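Local coordinates for protein hypothetical bacterial 6-phosphogluconolactonase (Bacteroides fragilis, PDB 3SCY) that probably hydrolyses 6-phosphogluconolactone to 6-phosphogluconate, being a putative lactonase of the seven-bladed beta-propeller family, at residues A[95-100]-A[114-119]; A[122-127]-A[135-140]; A[211-216]-A[227-232]; A[280-285]-A[306-311]. All coordinates share one frame; numbering follows the deposited sequence. Where two conformers were deposited one is given.

Contact 1: A[95-100]-A[114-119]; sequences QKTMGA and TANYSG
Thr-97 and Asn-116 lie alongside each other but point opposite ways, the threonine CB 4.0 Å from Asn-116 OD1. CG2 of Thr-97 comes to 4.0 Å from Thr-114 OG1. Each hydroxyl is turned back on its own segment. In Thr-97, OG1 sits between the backbone N and the carbonyl carbon (chi1 55°) and donates to Gly-99 O at 2.7 Å, while Thr-114 OG1 donates to Asn-116 OD1 at 2.8 Å. The amide of Asn-116 is further fixed through ND2, which bonds Ser-121 and Thr-123, so the rotation of this flat group is set from both ends as it packs against the Gly-99 carbonyl. Beyond it the two backbones come close where neither has a side chain, with the CA atoms of Gly-99 and Gly-119 4.2 Å apart. Ala-100 O is gripped there by Gly-119 N at 2.9 Å, and by a weaker, more bent bond from Ser-118 N. Ala-100 CB rests against Ser-118 CB at 3.7 Å, and Ser-118 OG turns to Asp-101. The contact illustrates how propeller blades are joined: it sets the loop leaving strand 88-96, the outermost of one blade, against the end of strand 111-116 of the next and the turn after it. Phe-125 of strand 121-126 and Val-77 of strand 76-83 pack on both threonines, Pro-102 of strand 102-107 on Thr-97 and Asn-116.

Contact 2: A[122-127]-A[135-140]; sequences ITVFPI and PASDVI
Ile-122 and Ile-140 lie side by side at one end of a beta hairpin that forms the outer rim of a propeller blade, and here the packing is close. Ile-122 CG1 meets Ile-140 CB at 3.8 Å, and Leu-197 of the next blade touches both side chains. Two backbone bonds hold this pair, and a nearly straight one from Val-124 N to Asp-138 O (2.9 Å) follows. On the other face Thr-123 and Val-139 lie alongside; Thr-123 CG2, anti to its backbone N, touches Val-139 CG2 and, more closely, Ala-136 CB at 3.5 Å. The Phe-125 ring extends this apolar patch, with CE2 3.9 Å from Ala-136 CB. Further on the pairing relaxes into a classic beta bulge, Ser-137 and Asp-138 both facing Val-124. Val-124 O takes a firm bond from Ser-137 N (2.8 Å) but only a weak one from Asp-138 N, stretched to 3.5 Å. This is also the solvent side: Pro-135 and Ser-137 are exposed, and Ser-137 lays its CB against the Pro-126 ring. Pro-135 O comes within 3.5 Å of Pro-126 CD.

Contact 3: A[211-216]-A[227-232]; sequences SGPRHL and LINEIG
Arg-214 and His-215 both face Ile-228, a classic beta bulge that interrupts an otherwise regular antiparallel pairing. Ile-228 O accepts from Arg-214 N at 2.8 Å and only weakly from His-215 N; Ile-228 N returns a bond to His-215 O at 2.9 Å, and Leu-216 pairs with Leu-227 beyond it. One consequence is that two successive side chains rise on the same side, and Arg-214 NH1, bonded to Gly-262 O, comes 3.3 Å above the plane of the His-215 ring, offset toward its rim; His-215 ND1 bonds Asp-263. The arginine runs extended from CG to NE (chi3 -167°) and crosses Glu-230 obliquely, with guanidinium and carboxylate planes 40° apart. Their salt bridge, Arg-214 NE to Glu-230 OE1 at 3.2 Å, is bent and weak as a hydrogen bond. A water in the guanidinium plane bridges the same two atoms, accepting from Arg-214 NE at 2.9 Å and donating to Glu-230 OE1. The carboxylate also pairs with Arg-151 and Arg-278, which probably offsets the repulsion among the arginines gathered here; an unidentified molecule lies close to Arg-214, which may mark a pocket. On the reverse side Asn-229 crosses Pro-213, its OD1 3.2 Å from Pro-213 CA while ND2 bonds Thr-234, and Leu-227 CD1 packs on Pro-213 CB at 3.9 Å. At the open end of the hairpin Gly-232 N reaches Ser-211 O. Strand 213-218 is the first of its blade, with Asp-172 of strand 168-173 touching Pro-213 and Leu-227, and Ile-264 of strand 261-266 against His-215 and Ile-228.

Contact 4: A[280-285]-A[306-311]; sequences KADGVA and IHPRNF
The Asp-282 carboxylate is the flat group at the centre, met at OD2 by the backbone of His-307 and flanked at both oxygens by Ile-306. This is a joint between two blades of the seven-bladed propeller: Asp-282 precedes strand 283-289, third in its sheet, and the partner residues lead into strand 310-313, first in the next. His-307 N donates to Asp-282 OD2 at 2.8 Å, on the anti side and 32° out of the carboxylate plane. Ile-306 CG2 lies 3.7 Å from Asp-282 OD2, and its CD1 stands farther off, by OD1. The imidazole of His-307 takes part through a water, which donates to Asp-282 OD2 and also hydrogen-bonds His-307 ND1 at 3.3 Å. With CG beside its backbone N (chi1 -57°), the aspartate reaches out to the loop. OD2 is well satisfied, since Leu-279 N adds a weak bond to those of His-307 N and the water. Pro-308, at the middle of an inverse gamma turn, stands roughly perpendicular to the aspartate side chain, its CD 3.7 Å from Asp-282 CB. The next residue, Arg-309, hydrogen-bonds an unidentified bound molecule through NH2, so the joint lies one residue from what may be the ligand pocket. Val-322 of strand 319-324 touches the proline ring, and Pro-308 CG approaches Gly-283 N to 3.9 Å.

Followed from the N terminus, the four contacts come strictly in series: each loop closes before the next opens, and none nests or crosses. Contact 1 closes a loop of 13 residues that carries the chain from one blade through the first strand of the next. Contact 2, 10 Å away between centres, closes the outer hairpin of that same blade; they touch where Thr-123 OG1 reaches Thr-97 O. Contact 3 closes an inner hairpin two blades further on. Contact 4 spans 20 residues and again joins successive blades. Contacts 3 and 4 meet through Arg-214 and Arg-309, while contacts 2 and 4 lie on opposite sides of the chain's centre.

Contact 1: A[95-100]-A[114-119]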
loop_
_atom_site.group_PDB
_atom_site.type_symbol
_atom_site.label_atom_id
_atom_site.label_comp_id
_atom_site.label_asym_id
_atom_site.label_seq_id
_atom_site.Cartn_x
_atom_site.Cartn_y
_atom_site.Cartn_z
ATOM N N GLN A 95 16.911 1.932 -10.431
ATOM C CA GLN A 95 16.980 0.796 -11.349
ATOM C C GLN A 95 15.660 0.697 -12.088
ATOM O O GLN A 95 14.614 0.907 -11.484
ATOM C CB GLN A 95 17.320 -0.533 -10.643
ATOM C CG GLN A 95 18.667 -0.585 -9.914
ATOM C CD GLN A 95 19.867 -0.734 -10.824
ATOM O OE1 GLN A 95 19.773 -0.684 -12.062
ATOM N NE2 GLN A 95 21.034 -0.918 -10.224
ATOM N N LYS A 96 15.694 0.317 -13.357
ATOM C CA LYS A 96 14.493 0.217 -14.193
ATOM C C LYS A 96 13.693 -1.046 -13.868
ATOM O O LYS A 96 14.265 -2.104 -13.611
ATOM C CB LYS A 96 14.902 0.241 -15.684
ATOM C CG LYS A 96 15.659 1.507 -16.088
ATOM C CD LYS A 96 14.820 2.808 -16.007
ATOM C CE LYS A 96 15.480 3.983 -16.705
ATOM N NZ LYS A 96 16.658 4.503 -15.955
ATOM N N THR A 97 12.359 -0.924 -13.867
ATOM C CA THR A 97 11.506 -2.073 -13.577
ATOM C C THR A 97 11.298 -2.943 -14.796
ATOM O O THR A 97 10.903 -4.091 -14.633
ATOM C CB THR A 97 10.134 -1.606 -13.095
ATOM O OG1 THR A 97 9.573 -0.714 -14.054
ATOM C CG2 THR A 97 10.198 -0.949 -11.763
HETATM N N MSE A 98 11.403 -2.352 -16.014
HETATM C CA MSE A 98 11.137 -3.039 -17.283
HETATM C C MSE A 98 9.671 -3.545 -17.285
HETATM O O MSE A 98 9.333 -4.575 -17.864
HETATM C CB MSE A 98 12.165 -4.128 -17.554
HETATM C CG MSE A 98 13.503 -3.511 -17.997
HETATM SE SE MSE A 98 14.953 -4.700 -17.771
HETATM C CE MSE A 98 15.026 -4.733 -15.878
ATOM N N GLY A 99 8.821 -2.743 -16.656
ATOM C CA GLY A 99 7.391 -2.971 -16.530
ATOM C C GLY A 99 6.767 -1.638 -16.196
ATOM O O GLY A 99 7.144 -1.004 -15.211
ATOM N N ALA A 100 5.871 -1.181 -17.059
ATOM C CA ALA A 100 5.279 0.141 -16.941
ATOM C C ALA A 100 4.390 0.315 -15.727
ATOM O O ALA A 100 3.710 -0.614 -15.287
ATOM C CB ALA A 100 4.497 0.465 -18.192
ATOM N N THR A 114 8.166 -5.058 -7.051
ATOM C CA THR A 114 7.185 -4.072 -7.498
ATOM C C THR A 114 5.975 -4.732 -8.142
ATOM O O THR A 114 6.104 -5.770 -8.812
ATOM C CB THR A 114 7.783 -3.066 -8.510
ATOM O OG1 THR A 114 8.153 -3.738 -9.710
ATOM C CG2 THR A 114 8.953 -2.305 -7.954
ATOM N N ALA A 115 4.843 -4.020 -8.107
ATOM C CA ALA A 115 3.646 -4.345 -8.868
ATOM C C ALA A 115 3.589 -3.357 -10.019
ATOM O O ALA A 115 3.434 -2.146 -9.786
ATOM C CB ALA A 115 2.406 -4.242 -7.996
ATOM N N ASN A 116 3.713 -3.846 -11.268
ATOM C CA ASN A 116 3.737 -2.954 -12.425
ATOM C C ASN A 116 2.360 -2.956 -13.049
ATOM O O ASN A 116 1.940 -3.942 -13.659
ATOM C CB ASN A 116 4.833 -3.359 -13.423
ATOM C CG ASN A 116 6.166 -3.567 -12.754
ATOM O OD1 ASN A 116 6.540 -2.849 -11.811
ATOM N ND2 ASN A 116 6.872 -4.593 -13.185
ATOM N N TYR A 117 1.642 -1.842 -12.845
ATOM C CA TYR A 117 0.246 -1.724 -13.260
ATOM C C TYR A 117 0.060 -1.857 -14.759
ATOM O O TYR A 117 -0.805 -2.607 -15.221
ATOM C CB TYR A 117 -0.345 -0.387 -12.776
ATOM C CG TYR A 117 -1.817 -0.250 -13.075
ATOM C CD1 TYR A 117 -2.775 -0.760 -12.200
ATOM C CD2 TYR A 117 -2.256 0.310 -14.273
ATOM C CE1 TYR A 117 -4.132 -0.657 -12.479
ATOM C CE2 TYR A 117 -3.616 0.413 -14.565
ATOM C CZ TYR A 117 -4.546 -0.073 -13.659
ATOM O OH TYR A 117 -5.891 0.026 -13.924
ATOM N N SER A 118 0.820 -1.093 -15.524
ATOM C CA SER A 118 0.625 -1.093 -16.972
ATOM C C SER A 118 1.454 -2.168 -17.668
ATOM O O SER A 118 1.085 -2.623 -18.752
ATOM C CB SER A 118 0.907 0.287 -17.543
ATOM O OG SER A 118 -0.044 1.202 -17.012
ATOM N N GLY A 119 2.523 -2.609 -17.018
ATOM C CA GLY A 119 3.339 -3.700 -17.522
ATOM C C GLY A 119 2.663 -5.042 -17.302
ATOM O O GLY A 119 3.041 -6.017 -17.939
#

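Contact 2: A[122-127]-A[135-140]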
loop_
_atom_site.group_PDB
_atom_site.type_symbol
_atom_site.label_atom_id
_atom_site.label_comp_id
_atom_site.label_asym_id
_atom_site.label_seq_id
_atom_site.Cartn_x
_atom_site.Cartn_y
_atom_site.Cartn_z
ATOM N N ILE A 122 5.468 -8.149 -12.376
ATOM C CA ILE A 122 6.115 -7.830 -11.121
ATOM C C ILE A 122 7.620 -7.924 -11.348
ATOM O O ILE A 122 8.093 -8.745 -12.159
ATOM C CB ILE A 122 5.656 -8.676 -9.906
ATOM C CG1 ILE A 122 5.982 -10.175 -10.101
ATOM C CG2 ILE A 122 4.168 -8.433 -9.622
ATOM C CD1 ILE A 122 5.674 -11.031 -8.838
ATOM N N THR A 123 8.360 -7.031 -10.711
ATOM C CA THR A 123 9.816 -6.993 -10.869
ATOM C C THR A 123 10.486 -7.221 -9.516
ATOM O O THR A 123 10.081 -6.635 -8.514
ATOM C CB THR A 123 10.271 -5.649 -11.501
ATOM O OG1 THR A 123 9.588 -5.468 -12.733
ATOM C CG2 THR A 123 11.788 -5.625 -11.787
ATOM N N VAL A 124 11.546 -8.044 -9.502
ATOM C CA VAL A 124 12.328 -8.334 -8.306
ATOM C C VAL A 124 13.683 -7.660 -8.442
ATOM O O VAL A 124 14.323 -7.814 -9.498
ATOM C CB VAL A 124 12.509 -9.885 -8.134
ATOM C CG1 VAL A 124 13.356 -10.226 -6.913
ATOM C CG2 VAL A 124 11.152 -10.584 -8.057
ATOM N N PHE A 125 14.123 -6.962 -7.374
ATOM C CA PHE A 125 15.454 -6.365 -7.314
ATOM C C PHE A 125 16.171 -6.850 -6.074
ATOM O O PHE A 125 15.661 -6.606 -4.979
ATOM C CB PHE A 125 15.406 -4.817 -7.252
ATOM C CG PHE A 125 14.655 -4.090 -8.333
ATOM C CD1 PHE A 125 13.284 -3.898 -8.233
ATOM C CD2 PHE A 125 15.325 -3.546 -9.422
ATOM C CE1 PHE A 125 12.588 -3.190 -9.205
ATOM C CE2 PHE A 125 14.623 -2.881 -10.421
ATOM C CZ PHE A 125 13.255 -2.692 -10.305
ATOM N N PRO A 126 17.382 -7.429 -6.183
ATOM C CA PRO A 126 18.147 -7.726 -4.969
ATOM C C PRO A 126 18.601 -6.410 -4.327
ATOM O O PRO A 126 18.875 -5.434 -5.039
ATOM C CB PRO A 126 19.368 -8.519 -5.476
ATOM C CG PRO A 126 19.034 -8.900 -6.917
ATOM C CD PRO A 126 18.131 -7.783 -7.407
ATOM N N ILE A 127 18.707 -6.396 -3.011
ATOM C CA ILE A 127 19.200 -5.222 -2.282
ATOM C C ILE A 127 20.673 -5.475 -1.976
ATOM O O ILE A 127 21.021 -6.539 -1.441
ATOM C CB ILE A 127 18.403 -4.962 -0.989
ATOM C CG1 ILE A 127 16.918 -4.657 -1.306
ATOM C CG2 ILE A 127 19.029 -3.776 -0.221
ATOM C CD1 ILE A 127 15.978 -4.663 -0.101
ATOM N N PRO A 135 20.459 -4.250 -10.225
ATOM C CA PRO A 135 19.535 -4.316 -11.375
ATOM C C PRO A 135 18.526 -5.452 -11.211
ATOM O O PRO A 135 18.820 -6.426 -10.520
ATOM C CB PRO A 135 20.467 -4.590 -12.560
ATOM C CG PRO A 135 21.786 -4.056 -12.119
ATOM C CD PRO A 135 21.864 -4.385 -10.657
ATOM N N ALA A 136 17.347 -5.330 -11.818
ATOM C CA ALA A 136 16.310 -6.358 -11.660
ATOM C C ALA A 136 16.863 -7.763 -11.883
ATOM O O ALA A 136 17.667 -7.963 -12.805
ATOM C CB ALA A 136 15.188 -6.102 -12.623
ATOM N N SER A 137 16.526 -8.705 -10.993
ATOM C CA SER A 137 16.963 -10.103 -11.133
ATOM C C SER A 137 15.857 -10.951 -11.735
ATOM O O SER A 137 16.135 -12.039 -12.237
ATOM C CB SER A 137 17.391 -10.691 -9.793
ATOM O OG SER A 137 16.332 -10.518 -8.863
ATOM N N ASP A 138 14.599 -10.452 -11.730
ATOM C CA ASP A 138 13.477 -11.184 -12.328
ATOM C C ASP A 138 12.366 -10.234 -12.716
ATOM O O ASP A 138 12.134 -9.252 -12.026
ATOM C CB ASP A 138 12.949 -12.230 -11.335
ATOM C CG ASP A 138 12.196 -13.407 -11.919
ATOM O OD1 ASP A 138 12.146 -13.529 -13.183
ATOM O OD2 ASP A 138 11.750 -14.275 -11.127
ATOM N N VAL A 139 11.731 -10.490 -13.852
ATOM C CA VAL A 139 10.545 -9.766 -14.353
ATOM C C VAL A 139 9.548 -10.872 -14.689
ATOM O O VAL A 139 9.828 -11.702 -15.569
ATOM C CB VAL A 139 10.802 -8.787 -15.537
ATOM C CG1 VAL A 139 9.508 -8.082 -15.978
ATOM C CG2 VAL A 139 11.859 -7.753 -15.188
ATOM N N ILE A 140 8.444 -10.938 -13.936
ATOM C CA ILE A 140 7.453 -12.008 -14.070
ATOM C C ILE A 140 6.226 -11.451 -14.763
ATOM O O ILE A 140 5.563 -10.571 -14.213
ATOM C CB ILE A 140 7.138 -12.653 -12.682
ATOM C CG1 ILE A 140 8.447 -13.136 -12.014
ATOM C CG2 ILE A 140 6.125 -13.815 -12.821
ATOM C CD1 ILE A 140 8.410 -13.412 -10.532
#

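Contact 3: A[211-216]-A[227-232]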
loop_
_atom_site.group_PDB
_atom_site.type_symbol
_atom_site.label_atom_id
_atom_site.label_comp_id
_atom_site.label_asym_id
_atom_site.label_seq_id
_atom_site.Cartn_x
_atom_site.Cartn_y
_atom_site.Cartn_z
ATOM N N SER A 211 -14.329 -7.692 -10.278
ATOM C CA SER A 211 -13.980 -7.108 -8.977
ATOM C C SER A 211 -12.852 -6.076 -9.079
ATOM O O SER A 211 -12.942 -5.013 -8.471
ATOM C CB SER A 211 -13.556 -8.194 -7.993
ATOM O OG SER A 211 -14.631 -9.047 -7.645
ATOM N N GLY A 212 -11.786 -6.404 -9.802
ATOM C CA GLY A 212 -10.637 -5.510 -9.912
ATOM C C GLY A 212 -9.821 -5.449 -8.628
ATOM O O GLY A 212 -9.729 -4.383 -8.014
ATOM N N PRO A 213 -9.225 -6.593 -8.181
ATOM C CA PRO A 213 -8.455 -6.601 -6.912
ATOM C C PRO A 213 -7.409 -5.511 -6.845
ATOM O O PRO A 213 -6.652 -5.341 -7.796
ATOM C CB PRO A 213 -7.760 -7.982 -6.922
ATOM C CG PRO A 213 -8.550 -8.807 -7.821
ATOM C CD PRO A 213 -9.233 -7.926 -8.823
ATOM N N ARG A 214 -7.382 -4.745 -5.738
ATOM C CA ARG A 214 -6.442 -3.649 -5.655
ATOM C C ARG A 214 -5.430 -3.932 -4.551
ATOM O O ARG A 214 -4.333 -4.387 -4.870
ATOM C CB ARG A 214 -7.143 -2.280 -5.471
ATOM C CG ARG A 214 -6.184 -1.096 -5.658
ATOM C CD ARG A 214 -6.935 0.235 -5.586
ATOM N NE ARG A 214 -6.083 1.332 -6.068
ATOM C CZ ARG A 214 -5.198 1.980 -5.310
ATOM N NH1 ARG A 214 -5.090 1.704 -4.017
ATOM N NH2 ARG A 214 -4.434 2.926 -5.837
ATOM N N HIS A 215 -5.760 -3.673 -3.273
ATOM C CA HIS A 215 -4.799 -3.867 -2.193
ATOM C C HIS A 215 -5.233 -4.955 -1.245
ATOM O O HIS A 215 -6.427 -5.137 -1.018
ATOM C CB HIS A 215 -4.575 -2.556 -1.407
ATOM C CG HIS A 215 -3.687 -1.554 -2.087
ATOM N ND1 HIS A 215 -3.393 -0.332 -1.478
ATOM C CD2 HIS A 215 -3.100 -1.582 -3.314
ATOM C CE1 HIS A 215 -2.575 0.303 -2.313
ATOM N NE2 HIS A 215 -2.385 -0.394 -3.439
ATOM N N LEU A 216 -4.264 -5.652 -0.668
ATOM C CA LEU A 216 -4.445 -6.783 0.253
ATOM C C LEU A 216 -3.707 -6.546 1.553
ATOM O O LEU A 216 -2.559 -6.071 1.535
ATOM C CB LEU A 216 -3.899 -8.054 -0.412
ATOM C CG LEU A 216 -4.047 -9.378 0.387
ATOM C CD1 LEU A 216 -5.507 -9.892 0.374
ATOM C CD2 LEU A 216 -3.171 -10.472 -0.239
ATOM N N LEU A 227 -9.166 -7.992 1.180
ATOM C CA LEU A 227 -8.884 -7.409 -0.111
ATOM C C LEU A 227 -9.875 -6.318 -0.457
ATOM O O LEU A 227 -11.075 -6.520 -0.270
ATOM C CB LEU A 227 -8.978 -8.532 -1.175
ATOM C CG LEU A 227 -8.966 -8.137 -2.647
ATOM C CD1 LEU A 227 -7.579 -7.651 -3.078
ATOM C CD2 LEU A 227 -9.416 -9.323 -3.538
ATOM N N ILE A 228 -9.374 -5.184 -0.976
ATOM C CA ILE A 228 -10.234 -4.116 -1.462
ATOM C C ILE A 228 -10.225 -4.209 -2.984
ATOM O O ILE A 228 -9.145 -4.233 -3.596
ATOM C CB ILE A 228 -9.902 -2.688 -0.929
ATOM C CG1 ILE A 228 -10.993 -1.694 -1.386
ATOM C CG2 ILE A 228 -8.478 -2.211 -1.339
ATOM C CD1 ILE A 228 -10.997 -0.367 -0.720
ATOM N N ASN A 229 -11.431 -4.251 -3.583
ATOM C CA ASN A 229 -11.616 -4.354 -5.024
ATOM C C ASN A 229 -11.970 -3.001 -5.574
ATOM O O ASN A 229 -13.001 -2.431 -5.185
ATOM C CB ASN A 229 -12.688 -5.385 -5.323
ATOM C CG ASN A 229 -12.228 -6.774 -4.979
ATOM O OD1 ASN A 229 -11.246 -7.264 -5.518
ATOM N ND2 ASN A 229 -12.917 -7.421 -4.060
ATOM N N GLU A 230 -11.121 -2.475 -6.473
ATOM C CA GLU A 230 -11.317 -1.136 -7.022
ATOM C C GLU A 230 -12.618 -1.008 -7.812
ATOM O O GLU A 230 -13.364 -0.055 -7.600
ATOM C CB GLU A 230 -10.142 -0.727 -7.918
ATOM C CG GLU A 230 -10.323 0.638 -8.569
ATOM C CD GLU A 230 -9.070 1.216 -9.191
ATOM O OE1 GLU A 230 -7.975 1.030 -8.615
ATOM O OE2 GLU A 230 -9.194 1.942 -10.202
ATOM N N ILE A 231 -12.863 -1.928 -8.752
ATOM C CA ILE A 231 -14.003 -1.800 -9.651
ATOM C C ILE A 231 -15.304 -2.231 -8.989
ATOM O O ILE A 231 -16.314 -1.534 -9.107
ATOM C CB ILE A 231 -13.746 -2.603 -10.940
ATOM C CG1 ILE A 231 -12.398 -2.215 -11.588
ATOM C CG2 ILE A 231 -14.915 -2.398 -11.943
ATOM C CD1 ILE A 231 -11.937 -3.205 -12.733
ATOM N N GLY A 232 -15.277 -3.373 -8.329
ATOM C CA GLY A 232 -16.456 -3.906 -7.655
ATOM C C GLY A 232 -16.861 -3.121 -6.426
ATOM O O GLY A 232 -18.034 -3.147 -6.037
HETATM O O HOH W 1 -6.029 2.799 -8.608
#

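Contact 4: A[280-285]-A[306-311]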
loop_
_atom_site.group_PDB
_atom_site.type_symbol
_atom_site.label_atom_id
_atom_site.label_comp_id
_atom_site.label_asym_id
_atom_site.label_seq_id
_atom_site.Cartn_x
_atom_site.Cartn_y
_atom_site.Cartn_z
ATOM N N LYS A 280 -16.898 9.117 -6.426
ATOM C CA LYS A 280 -18.230 9.533 -5.938
ATOM C C LYS A 280 -18.270 9.265 -4.455
ATOM O O LYS A 280 -17.829 8.194 -4.033
ATOM C CB LYS A 280 -19.380 8.793 -6.639
ATOM C CG LYS A 280 -19.627 9.183 -8.088
ATOM C CD LYS A 280 -20.928 8.560 -8.595
ATOM N N ALA A 281 -18.849 10.205 -3.671
ATOM C CA ALA A 281 -18.996 10.082 -2.217
ATOM C C ALA A 281 -17.647 9.718 -1.598
ATOM O O ALA A 281 -17.556 8.810 -0.772
ATOM C CB ALA A 281 -20.049 9.030 -1.874
ATOM N N ASP A 282 -16.585 10.413 -2.018
ATOM C CA ASP A 282 -15.232 10.110 -1.574
ATOM C C ASP A 282 -15.157 10.024 -0.050
ATOM O O ASP A 282 -15.655 10.892 0.665
ATOM C CB ASP A 282 -14.237 11.162 -2.097
ATOM C CG ASP A 282 -14.212 11.321 -3.600
ATOM O OD1 ASP A 282 -15.278 11.617 -4.183
ATOM O OD2 ASP A 282 -13.101 11.246 -4.194
ATOM N N GLY A 283 -14.579 8.942 0.429
ATOM C CA GLY A 283 -14.513 8.776 1.863
ATOM C C GLY A 283 -14.045 7.421 2.278
ATOM O O GLY A 283 -13.453 6.678 1.484
ATOM N N VAL A 284 -14.290 7.120 3.564
ATOM C CA VAL A 284 -13.803 5.891 4.168
ATOM C C VAL A 284 -14.955 5.157 4.798
ATOM O O VAL A 284 -15.626 5.716 5.664
ATOM C CB VAL A 284 -12.701 6.227 5.207
ATOM C CG1 VAL A 284 -12.216 4.980 5.943
ATOM C CG2 VAL A 284 -11.519 6.926 4.534
ATOM N N ALA A 285 -15.158 3.889 4.378
ATOM C CA ALA A 285 -16.158 2.992 4.964
ATOM C C ALA A 285 -15.531 2.345 6.193
ATOM O O ALA A 285 -14.339 1.999 6.184
ATOM C CB ALA A 285 -16.570 1.929 3.947
ATOM N N ILE A 306 -11.213 15.062 -1.698
ATOM C CA ILE A 306 -11.349 14.334 -2.956
ATOM C C ILE A 306 -10.158 13.486 -3.303
ATOM O O ILE A 306 -9.014 13.936 -3.278
ATOM C CB ILE A 306 -11.690 15.290 -4.133
ATOM C CG1 ILE A 306 -12.880 16.221 -3.764
ATOM C CG2 ILE A 306 -11.953 14.507 -5.436
ATOM C CD1 ILE A 306 -14.211 15.526 -3.295
ATOM N N HIS A 307 -10.480 12.253 -3.714
ATOM C CA HIS A 307 -9.571 11.225 -4.202
ATOM C C HIS A 307 -8.663 10.662 -3.087
ATOM O O HIS A 307 -7.429 10.723 -3.191
ATOM C CB HIS A 307 -8.759 11.717 -5.407
ATOM C CG HIS A 307 -8.325 10.611 -6.324
ATOM N ND1 HIS A 307 -9.108 10.211 -7.394
ATOM C CD2 HIS A 307 -7.206 9.833 -6.281
ATOM C CE1 HIS A 307 -8.429 9.239 -7.990
ATOM N NE2 HIS A 307 -7.287 8.969 -7.349
ATOM N N PRO A 308 -9.296 10.000 -2.075
ATOM C CA PRO A 308 -8.522 9.323 -1.006
ATOM C C PRO A 308 -7.933 7.997 -1.496
ATOM O O PRO A 308 -8.393 6.919 -1.143
ATOM C CB PRO A 308 -9.575 9.087 0.083
ATOM C CG PRO A 308 -10.869 8.929 -0.673
ATOM C CD PRO A 308 -10.756 9.881 -1.850
ATOM N N ARG A 309 -6.890 8.067 -2.322
ATOM C CA ARG A 309 -6.260 6.861 -2.879
ATOM C C ARG A 309 -5.466 6.037 -1.814
ATOM O O ARG A 309 -5.225 4.836 -1.985
ATOM C CB ARG A 309 -5.314 7.320 -4.001
ATOM C CG ARG A 309 -4.367 6.270 -4.585
ATOM C CD ARG A 309 -3.696 6.817 -5.855
ATOM N NE ARG A 309 -2.615 5.923 -6.294
ATOM C CZ ARG A 309 -2.609 5.237 -7.434
ATOM N NH1 ARG A 309 -3.617 5.356 -8.298
ATOM N NH2 ARG A 309 -1.595 4.423 -7.722
ATOM N N ASN A 310 -5.064 6.705 -0.724
ATOM C CA ASN A 310 -4.246 6.098 0.309
ATOM C C ASN A 310 -4.539 6.725 1.648
ATOM O O ASN A 310 -4.855 7.909 1.719
ATOM C CB ASN A 310 -2.761 6.328 -0.058
ATOM C CG ASN A 310 -1.791 5.744 0.946
ATOM O OD1 ASN A 310 -1.432 6.378 1.942
ATOM N ND2 ASN A 310 -1.437 4.489 0.759
ATOM N N PHE A 311 -4.447 5.925 2.722
ATOM C CA PHE A 311 -4.570 6.466 4.052
ATOM C C PHE A 311 -3.728 5.583 4.973
ATOM O O PHE A 311 -3.139 4.597 4.524
ATOM C CB PHE A 311 -6.053 6.595 4.506
ATOM C CG PHE A 311 -6.823 5.318 4.671
ATOM C CD1 PHE A 311 -7.462 4.723 3.583
ATOM C CD2 PHE A 311 -6.959 4.729 5.925
ATOM C CE1 PHE A 311 -8.178 3.531 3.747
ATOM C CE2 PHE A 311 -7.663 3.529 6.079
ATOM C CZ PHE A 311 -8.269 2.945 4.987
HETATM O O HOH W 2 -12.121 11.049 -6.484
#